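Side-chain contacts in pyocin-S2 (Pseudomonas aeruginosa, PDB 5ODW), which kills sensitive bacteria by breaking down their chromosomal DNA and blocks their lipid synthesis, the chain described being the N-terminal part of the toxin: residues S66-N71 and A169-A174; L77-E82 and D111-S116; S104-L109 and A177-T182. All blocks are in the same frame, centred on the assembly; numbering follows the deposited sequence.

Interaction 1 (S66-N71 and A169-A174); sequences SELKKN and ADIYKA
Leu68 lays its CD2 methyl against the side chain of Ile171, the two branched chains meeting at a slant. CD2 is 3.8 Å from Ile171 CG1 and 4.0 Å from Ile171 CG2, with Ile171 CD1 at a similar distance, so a single methyl covers both arms of the isoleucine. Leu68 delivers it by swinging CG opposite its own backbone N (chi1 -174°), which sends the isobutyl group across the gap to helix 153-204. Ile171 answers with its longer arm: its CD1 lies alongside Leu68 CD2 and comes to 4.1 Å from the backbone N of Lys69, close to the surface of the opposing helix.

Beside this apolar patch runs a looser polar fringe. Lys69 CD lies 3.8 Å from Asp170 OD2, and the bend at the third torsion (chi3 77°) turns CE and NZ beyond it. The ammonium remains farther off, with Lys69 NZ 4.6 Å from Asp170 OD2. The opposite charges probably attract each other weakly, but they form no salt bridge, and no hydrogen bond joins the two segments.

The short helical segments run nearly parallel, 8° apart with their axes 10.8 Å from each other. Leu72 from helix 72-86, His65 and Ile23 add to the surroundings of Ile171, while the next residue, Tyr172, turns to helix 96-121. Near-parallel helices meeting through a leucine-isoleucine pair, with charged residues along the margin, are characteristic of an elongated helical bundle; here the contact ties the end of helix 47-70 to the long helix 153-204.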
loop_
_atom_site.group_PDB
_atom_site.type_symbol
_atom_site.label_atom_id
_atom_site.label_comp_id
_atom_site.label_asym_id
_atom_site.label_seq_id
_atom_site.Cartn_x
_atom_site.Cartn_y
_atom_site.Cartn_z
ATOM N N SER C 66 29.454 -8.112 -36.301
ATOM C CA SER C 66 30.363 -7.259 -37.078
ATOM C C SER C 66 31.700 -7.923 -37.411
ATOM O O SER C 66 32.305 -7.558 -38.417
ATOM C CB SER C 66 30.574 -5.904 -36.405
ATOM O OG SER C 66 30.624 -6.017 -34.992
ATOM N N GLU C 67 32.156 -8.893 -36.589
ATOM C CA GLU C 67 33.396 -9.639 -36.845
ATOM C C GLU C 67 33.214 -10.530 -38.097
ATOM O O GLU C 67 34.158 -10.767 -38.861
ATOM C CB GLU C 67 33.783 -10.489 -35.609
ATOM C CG GLU C 67 35.101 -11.264 -35.720
ATOM C CD GLU C 67 35.575 -12.085 -34.531
ATOM O OE1 GLU C 67 34.858 -12.139 -33.504
ATOM O OE2 GLU C 67 36.679 -12.674 -34.630
ATOM N N LEU C 68 31.965 -10.995 -38.285
ATOM C CA LEU C 68 31.487 -11.885 -39.332
ATOM C C LEU C 68 31.161 -11.132 -40.634
ATOM O O LEU C 68 31.511 -11.623 -41.707
ATOM C CB LEU C 68 30.294 -12.670 -38.776
ATOM C CG LEU C 68 29.688 -13.769 -39.612
ATOM C CD1 LEU C 68 30.649 -14.937 -39.815
ATOM C CD2 LEU C 68 28.410 -14.247 -38.974
ATOM N N LYS C 69 30.563 -9.950 -40.533
ATOM C CA LYS C 69 30.318 -9.123 -41.710
ATOM C C LYS C 69 31.657 -8.653 -42.304
ATOM O O LYS C 69 31.829 -8.611 -43.517
ATOM C CB LYS C 69 29.413 -7.939 -41.379
ATOM C CG LYS C 69 28.491 -7.558 -42.524
ATOM C CD LYS C 69 27.464 -6.516 -42.115
ATOM C CE LYS C 69 28.073 -5.126 -42.046
ATOM N NZ LYS C 69 27.028 -4.073 -41.920
ATOM N N LYS C 70 32.593 -8.286 -41.429
ATOM C CA LYS C 70 33.939 -7.865 -41.817
ATOM C C LYS C 70 34.509 -8.879 -42.836
ATOM O O LYS C 70 34.793 -8.497 -43.980
ATOM C CB LYS C 70 34.864 -7.811 -40.585
ATOM C CG LYS C 70 34.951 -6.452 -39.912
ATOM C CD LYS C 70 36.184 -6.369 -39.000
ATOM C CE LYS C 70 36.254 -5.089 -38.190
ATOM N NZ LYS C 70 37.581 -4.907 -37.528
ATOM N N ASN C 71 34.573 -10.154 -42.452
ATOM C CA ASN C 71 35.141 -11.233 -43.270
ATOM C C ASN C 71 34.145 -12.249 -43.830
ATOM O O ASN C 71 34.425 -13.440 -43.826
ATOM C CB ASN C 71 36.171 -12.012 -42.453
ATOM C CG ASN C 71 37.222 -11.123 -41.830
ATOM O OD1 ASN C 71 37.724 -10.194 -42.461
ATOM N ND2 ASN C 71 37.571 -11.414 -40.585
ATOM N N ALA C 169 19.657 -13.074 -40.097
ATOM C CA ALA C 169 18.960 -12.657 -41.312
ATOM C C ALA C 169 19.775 -11.643 -42.100
ATOM O O ALA C 169 19.702 -11.648 -43.318
ATOM C CB ALA C 169 17.601 -12.071 -40.966
ATOM N N ASP C 170 20.546 -10.783 -41.425
ATOM C CA ASP C 170 21.391 -9.807 -42.113
ATOM C C ASP C 170 22.513 -10.545 -42.893
ATOM O O ASP C 170 22.707 -10.308 -44.090
ATOM C CB ASP C 170 21.961 -8.769 -41.111
ATOM C CG ASP C 170 22.649 -7.574 -41.771
ATOM O OD1 ASP C 170 21.996 -6.884 -42.597
ATOM O OD2 ASP C 170 23.834 -7.314 -41.449
ATOM N N ILE C 171 23.197 -11.471 -42.202
ATOM C CA ILE C 171 24.270 -12.322 -42.708
ATOM C C ILE C 171 23.766 -13.196 -43.888
ATOM O O ILE C 171 24.326 -13.101 -44.981
ATOM C CB ILE C 171 24.908 -13.146 -41.536
ATOM C CG1 ILE C 171 25.555 -12.241 -40.438
ATOM C CG2 ILE C 171 25.885 -14.209 -42.036
ATOM C CD1 ILE C 171 26.616 -11.176 -40.888
ATOM N N TYR C 172 22.696 -14.001 -43.671
ATOM C CA TYR C 172 22.068 -14.867 -44.686
ATOM C C TYR C 172 21.731 -14.097 -45.980
ATOM O O TYR C 172 22.059 -14.595 -47.056
ATOM C CB TYR C 172 20.788 -15.539 -44.148
ATOM C CG TYR C 172 20.957 -16.648 -43.123
ATOM C CD1 TYR C 172 21.848 -17.698 -43.342
ATOM C CD2 TYR C 172 20.093 -16.752 -42.035
ATOM C CE1 TYR C 172 21.948 -18.764 -42.446
ATOM C CE2 TYR C 172 20.186 -17.807 -41.129
ATOM C CZ TYR C 172 21.116 -18.810 -41.335
ATOM O OH TYR C 172 21.185 -19.863 -40.452
ATOM N N LYS C 173 21.107 -12.881 -45.874
ATOM C CA LYS C 173 20.752 -11.994 -47.001
ATOM C C LYS C 173 21.995 -11.647 -47.832
ATOM O O LYS C 173 21.925 -11.658 -49.062
ATOM C CB LYS C 173 20.117 -10.677 -46.488
ATOM C CG LYS C 173 18.634 -10.471 -46.812
ATOM C CD LYS C 173 18.138 -9.116 -46.269
ATOM C CE LYS C 173 16.631 -8.974 -46.139
ATOM N NZ LYS C 173 16.252 -7.985 -45.088
ATOM N N ALA C 174 23.123 -11.334 -47.152
ATOM C CA ALA C 174 24.413 -10.978 -47.752
ATOM C C ALA C 174 25.148 -12.191 -48.343
ATOM O O ALA C 174 25.824 -12.051 -49.369
ATOM C CB ALA C 174 25.289 -10.298 -46.721
#

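Interaction 2 (L77-E82 and D111-S116); sequences LKEVDE and DAKAKS
Glu79 OE1 is approached by the end of the Lys113 side chain through two neighbouring atoms: Lys113 NZ lies 3.4 Å from OE1 and Lys113 CE is equally near. The NZ contact is a salt bridge whose hydrogen bond is weak. Glu79 OE2 stands farther away, at 3.9 Å from Lys113 NZ, so the ammonium favours one carboxylate oxygen over the other. The two chains reach for each other from opposing helices. Glu79 runs out straight beyond CG, whereas Lys113 stays extended until its last torsion (chi4 -61°), which folds NZ round beside the carboxylate.

Both residues are buried, and the length of their chains lets them bridge segments whose closest CA atoms, Glu79 CA and Lys113 CA, are 11.9 Å apart. Gln175 of helix 153-204 touches both partners. Glu75 brings a second carboxylate close to Glu79, and the lysine may partly offset that crowding of negative charge. One turn further along the lysine's helix, Ser116 OG donates to Ala112 O at 2.7 Å, sharing that carbonyl with Ser116 N, which arrives from its other face. A buried lysine-glutamate pair between helices 72-86 and 96-121, which also meet through Val80 and Leu109, is an interhelical salt bridge of a helical bundle.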
loop_
_atom_site.group_PDB
_atom_site.type_symbol
_atom_site.label_atom_id
_atom_site.label_comp_id
_atom_site.label_asym_id
_atom_site.label_seq_id
_atom_site.Cartn_x
_atom_site.Cartn_y
_atom_site.Cartn_z
ATOM N N LEU C 77 33.150 -18.524 -48.487
ATOM C CA LEU C 77 33.942 -19.312 -49.434
ATOM C C LEU C 77 34.651 -20.483 -48.723
ATOM O O LEU C 77 34.863 -21.526 -49.346
ATOM C CB LEU C 77 34.891 -18.469 -50.302
ATOM C CG LEU C 77 34.232 -17.475 -51.300
ATOM C CD1 LEU C 77 35.285 -16.665 -52.023
ATOM C CD2 LEU C 77 33.304 -18.168 -52.324
ATOM N N LYS C 78 34.910 -20.346 -47.408
ATOM C CA LYS C 78 35.469 -21.414 -46.580
ATOM C C LYS C 78 34.373 -22.496 -46.319
ATOM O O LYS C 78 34.706 -23.688 -46.209
ATOM C CB LYS C 78 36.033 -20.859 -45.257
ATOM C CG LYS C 78 37.002 -21.795 -44.529
ATOM C CD LYS C 78 37.073 -21.447 -43.032
ATOM C CE LYS C 78 37.566 -22.591 -42.172
ATOM N NZ LYS C 78 37.465 -22.280 -40.720
ATOM N N GLU C 79 33.074 -22.081 -46.231
ATOM C CA GLU C 79 31.948 -23.018 -46.041
ATOM C C GLU C 79 31.848 -23.880 -47.300
ATOM O O GLU C 79 31.740 -25.114 -47.216
ATOM C CB GLU C 79 30.617 -22.272 -45.847
ATOM C CG GLU C 79 30.335 -21.775 -44.443
ATOM C CD GLU C 79 28.929 -21.226 -44.261
ATOM O OE1 GLU C 79 27.996 -21.755 -44.910
ATOM O OE2 GLU C 79 28.755 -20.290 -43.446
ATOM N N VAL C 80 31.916 -23.192 -48.473
ATOM C CA VAL C 80 31.892 -23.750 -49.822
ATOM C C VAL C 80 33.043 -24.753 -49.936
ATOM O O VAL C 80 32.815 -25.883 -50.366
ATOM C CB VAL C 80 31.960 -22.604 -50.886
ATOM C CG1 VAL C 80 32.262 -23.126 -52.296
ATOM C CG2 VAL C 80 30.675 -21.784 -50.889
ATOM N N ASP C 81 34.251 -24.357 -49.486
ATOM C CA ASP C 81 35.445 -25.200 -49.537
ATOM C C ASP C 81 35.341 -26.445 -48.629
ATOM O O ASP C 81 35.799 -27.513 -49.052
ATOM C CB ASP C 81 36.723 -24.388 -49.287
ATOM C CG ASP C 81 37.157 -23.532 -50.477
ATOM O OD1 ASP C 81 36.293 -23.208 -51.337
ATOM O OD2 ASP C 81 38.344 -23.152 -50.532
ATOM N N GLU C 82 34.701 -26.341 -47.462
ATOM C CA GLU C 82 34.468 -27.518 -46.611
ATOM C C GLU C 82 33.505 -28.528 -47.263
ATOM O O GLU C 82 33.760 -29.727 -47.256
ATOM C CB GLU C 82 33.937 -27.111 -45.239
ATOM C CG GLU C 82 35.018 -26.833 -44.208
ATOM C CD GLU C 82 35.878 -28.049 -43.925
ATOM O OE1 GLU C 82 35.732 -29.058 -44.642
ATOM O OE2 GLU C 82 36.700 -27.996 -42.988
ATOM N N ASP C 111 20.318 -22.178 -51.632
ATOM C CA ASP C 111 18.945 -22.551 -51.330
ATOM C C ASP C 111 18.731 -22.810 -49.841
ATOM O O ASP C 111 17.697 -22.448 -49.288
ATOM C CB ASP C 111 18.533 -23.776 -52.148
ATOM C CG ASP C 111 18.337 -23.455 -53.614
ATOM O OD1 ASP C 111 18.465 -22.275 -53.990
ATOM O OD2 ASP C 111 18.052 -24.384 -54.394
ATOM N N ALA C 112 19.703 -23.450 -49.199
ATOM C CA ALA C 112 19.609 -23.746 -47.774
ATOM C C ALA C 112 19.536 -22.453 -46.978
ATOM O O ALA C 112 18.783 -22.334 -46.018
ATOM C CB ALA C 112 20.804 -24.571 -47.332
ATOM N N LYS C 113 20.342 -21.489 -47.394
ATOM C CA LYS C 113 20.396 -20.161 -46.777
ATOM C C LYS C 113 19.138 -19.371 -47.076
ATOM O O LYS C 113 18.651 -18.625 -46.218
ATOM C CB LYS C 113 21.661 -19.402 -47.205
ATOM C CG LYS C 113 22.903 -20.053 -46.630
ATOM C CD LYS C 113 24.152 -19.220 -46.716
ATOM C CE LYS C 113 25.303 -19.935 -46.045
ATOM N NZ LYS C 113 25.040 -20.166 -44.598
ATOM N N ALA C 114 18.601 -19.567 -48.285
ATOM C CA ALA C 114 17.359 -18.953 -48.740
ATOM C C ALA C 114 16.166 -19.432 -47.869
ATOM O O ALA C 114 15.347 -18.608 -47.448
ATOM C CB ALA C 114 17.123 -19.306 -50.205
ATOM N N LYS C 115 16.105 -20.759 -47.588
ATOM C CA LYS C 115 15.072 -21.419 -46.779
ATOM C C LYS C 115 15.122 -20.864 -45.369
ATOM O O LYS C 115 14.081 -20.445 -44.855
ATOM C CB LYS C 115 15.311 -22.939 -46.758
ATOM C CG LYS C 115 14.119 -23.739 -46.301
ATOM C CD LYS C 115 13.823 -24.827 -47.296
ATOM C CE LYS C 115 12.791 -25.800 -46.792
ATOM N NZ LYS C 115 12.703 -27.008 -47.663
ATOM N N SER C 116 16.352 -20.834 -44.761
ATOM C CA SER C 116 16.645 -20.320 -43.418
ATOM C C SER C 116 16.226 -18.853 -43.304
ATOM O O SER C 116 15.551 -18.510 -42.336
ATOM C CB SER C 116 18.129 -20.461 -43.090
ATOM O OG SER C 116 18.619 -21.761 -43.355
#

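Interaction 3 (S104-L109 and A177-T182); sequences SIVDAL and AILKQT
Val106 is the first residue of 104-109 to touch the other segment, and it spreads its two methyls over different partners. CG1 lies 3.7 Å from Leu179 CD2 and also rests against the backbone carbonyl oxygen of Leu179, the two side chains sliding past one another in opposite directions. CG2 turns to Thr182, meeting its CG2 methyl at 3.9 Å with the chains roughly perpendicular. One helical turn later, Leu109 crosses Leu179 at about a right angle, its CD2 being 4.1 Å from Leu179 CD2. Leu179 is thus touched by both residues: its CD2 meets Val106 and Leu109, and its CD1 adds a second touch on Leu109.

In Thr182, chi1 -63° sets OG1 beside the backbone N, where it donates to Ile178 O at 3.0 Å, and leaves CG2 opposite that N, facing Val106. The segments run antiparallel at 157°, their axes 9.6 Å apart. Val80 and Leu83 of helix 72-86 pack on Leu109, and Met110 on Leu179. With no hydrogen bond between the segments and mostly methyl groups meeting, besides the Leu179 carbonyl oxygen against Val106 CG1, the chemistry is consistent with cohesion by dispersion and exclusion of water.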
loop_
_atom_site.group_PDB
_atom_site.type_symbol
_atom_site.label_atom_id
_atom_site.label_comp_id
_atom_site.label_asym_id
_atom_site.label_seq_id
_atom_site.Cartn_x
_atom_site.Cartn_y
_atom_site.Cartn_z
ATOM N N SER C 104 26.616 -26.917 -58.208
ATOM C CA SER C 104 25.488 -27.478 -57.473
ATOM C C SER C 104 25.630 -27.250 -55.979
ATOM O O SER C 104 24.660 -26.936 -55.299
ATOM C CB SER C 104 25.391 -28.969 -57.760
ATOM O OG SER C 104 25.703 -29.223 -59.116
ATOM N N ILE C 105 26.840 -27.421 -55.474
ATOM C CA ILE C 105 27.149 -27.176 -54.056
ATOM C C ILE C 105 26.776 -25.725 -53.659
ATOM O O ILE C 105 26.089 -25.536 -52.652
ATOM C CB ILE C 105 28.634 -27.537 -53.723
ATOM C CG1 ILE C 105 28.849 -29.057 -53.664
ATOM C CG2 ILE C 105 29.145 -26.845 -52.433
ATOM C CD1 ILE C 105 30.225 -29.500 -54.118
ATOM N N VAL C 106 27.225 -24.727 -54.466
ATOM C CA VAL C 106 26.975 -23.284 -54.322
ATOM C C VAL C 106 25.450 -23.008 -54.320
ATOM O O VAL C 106 24.957 -22.311 -53.420
ATOM C CB VAL C 106 27.748 -22.462 -55.401
ATOM C CG1 VAL C 106 27.228 -21.023 -55.506
ATOM C CG2 VAL C 106 29.260 -22.478 -55.140
ATOM N N ASP C 107 24.743 -23.604 -55.281
ATOM C CA ASP C 107 23.287 -23.524 -55.384
ATOM C C ASP C 107 22.560 -24.210 -54.216
ATOM O O ASP C 107 21.582 -23.688 -53.703
ATOM C CB ASP C 107 22.812 -24.136 -56.701
ATOM C CG ASP C 107 23.208 -23.314 -57.907
ATOM O OD1 ASP C 107 23.864 -22.272 -57.733
ATOM O OD2 ASP C 107 22.860 -23.711 -59.034
ATOM N N ALA C 108 23.036 -25.387 -53.815
ATOM C CA ALA C 108 22.461 -26.147 -52.702
ATOM C C ALA C 108 22.632 -25.373 -51.428
ATOM O O ALA C 108 21.695 -25.340 -50.614
ATOM C CB ALA C 108 23.118 -27.510 -52.578
ATOM N N LEU C 109 23.814 -24.714 -51.266
ATOM C CA LEU C 109 24.118 -23.880 -50.102
ATOM C C LEU C 109 23.248 -22.639 -50.120
ATOM O O LEU C 109 22.660 -22.309 -49.095
ATOM C CB LEU C 109 25.603 -23.495 -50.033
ATOM C CG LEU C 109 26.077 -22.870 -48.712
ATOM C CD1 LEU C 109 25.908 -23.830 -47.529
ATOM C CD2 LEU C 109 27.518 -22.399 -48.823
ATOM N N ALA C 177 23.869 -13.094 -51.797
ATOM C CA ALA C 177 24.464 -12.162 -52.756
ATOM C C ALA C 177 25.845 -12.665 -53.194
ATOM O O ALA C 177 26.150 -12.647 -54.395
ATOM C CB ALA C 177 24.583 -10.779 -52.137
ATOM N N ILE C 178 26.654 -13.150 -52.222
ATOM C CA ILE C 178 27.997 -13.712 -52.448
ATOM C C ILE C 178 27.899 -14.985 -53.292
ATOM O O ILE C 178 28.706 -15.165 -54.205
ATOM C CB ILE C 178 28.808 -13.956 -51.126
ATOM C CG1 ILE C 178 29.013 -12.651 -50.322
ATOM C CG2 ILE C 178 30.139 -14.621 -51.443
ATOM C CD1 ILE C 178 29.730 -12.797 -49.026
ATOM N N LEU C 179 26.921 -15.863 -52.974
ATOM C CA LEU C 179 26.712 -17.129 -53.674
ATOM C C LEU C 179 26.129 -16.938 -55.067
ATOM O O LEU C 179 26.447 -17.735 -55.938
ATOM C CB LEU C 179 25.887 -18.127 -52.847
ATOM C CG LEU C 179 26.584 -18.698 -51.607
ATOM C CD1 LEU C 179 25.579 -19.157 -50.568
ATOM C CD2 LEU C 179 27.538 -19.819 -51.974
ATOM N N LYS C 180 25.310 -15.879 -55.292
ATOM C CA LYS C 180 24.732 -15.536 -56.603
ATOM C C LYS C 180 25.872 -15.161 -57.564
ATOM O O LYS C 180 25.893 -15.625 -58.704
ATOM C CB LYS C 180 23.735 -14.366 -56.474
ATOM C CG LYS C 180 22.381 -14.631 -57.117
ATOM C CD LYS C 180 21.307 -14.952 -56.075
ATOM C CE LYS C 180 19.932 -15.149 -56.674
ATOM N NZ LYS C 180 18.903 -15.390 -55.628
ATOM N N GLN C 181 26.837 -14.347 -57.072
ATOM C CA GLN C 181 28.019 -13.906 -57.815
ATOM C C GLN C 181 28.978 -15.070 -58.046
ATOM O O GLN C 181 29.549 -15.160 -59.135
ATOM C CB GLN C 181 28.725 -12.738 -57.103
ATOM C CG GLN C 181 29.890 -12.134 -57.910
ATOM C CD GLN C 181 30.489 -10.881 -57.305
ATOM O OE1 GLN C 181 29.991 -10.364 -56.299
ATOM N NE2 GLN C 181 31.568 -10.352 -57.892
ATOM N N THR C 182 29.139 -15.968 -57.038
ATOM C CA THR C 182 29.978 -17.164 -57.158
ATOM C C THR C 182 29.375 -18.134 -58.189
ATOM O O THR C 182 30.111 -18.624 -59.046
ATOM C CB THR C 182 30.278 -17.788 -55.794
ATOM O OG1 THR C 182 31.017 -16.843 -55.018
ATOM C CG2 THR C 182 31.093 -19.072 -55.907
#

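Interactions 2 and 3 are close neighbours, their centres about 7 Å apart, and Val80 joins them: its CG2 lies 3.8 Å from Leu109 CD2 and 3.9 Å from Leu179 CD2. The buried ion pair of interaction 2 therefore adjoins the aliphatic patch of interaction 3. Interaction 1 sits about 13 Å from interaction 2, centre to centre, and meets it through Tyr172, whose CE1 is 4.0 Å from Lys113 NZ. Helix 153-204 carries one side of interactions 1 and 3, and helix 96-121 one side of interactions 2 and 3. All three contacts hold together the helical N-terminal part; the nuclease domain of pyocin-S2 lies outside this chain.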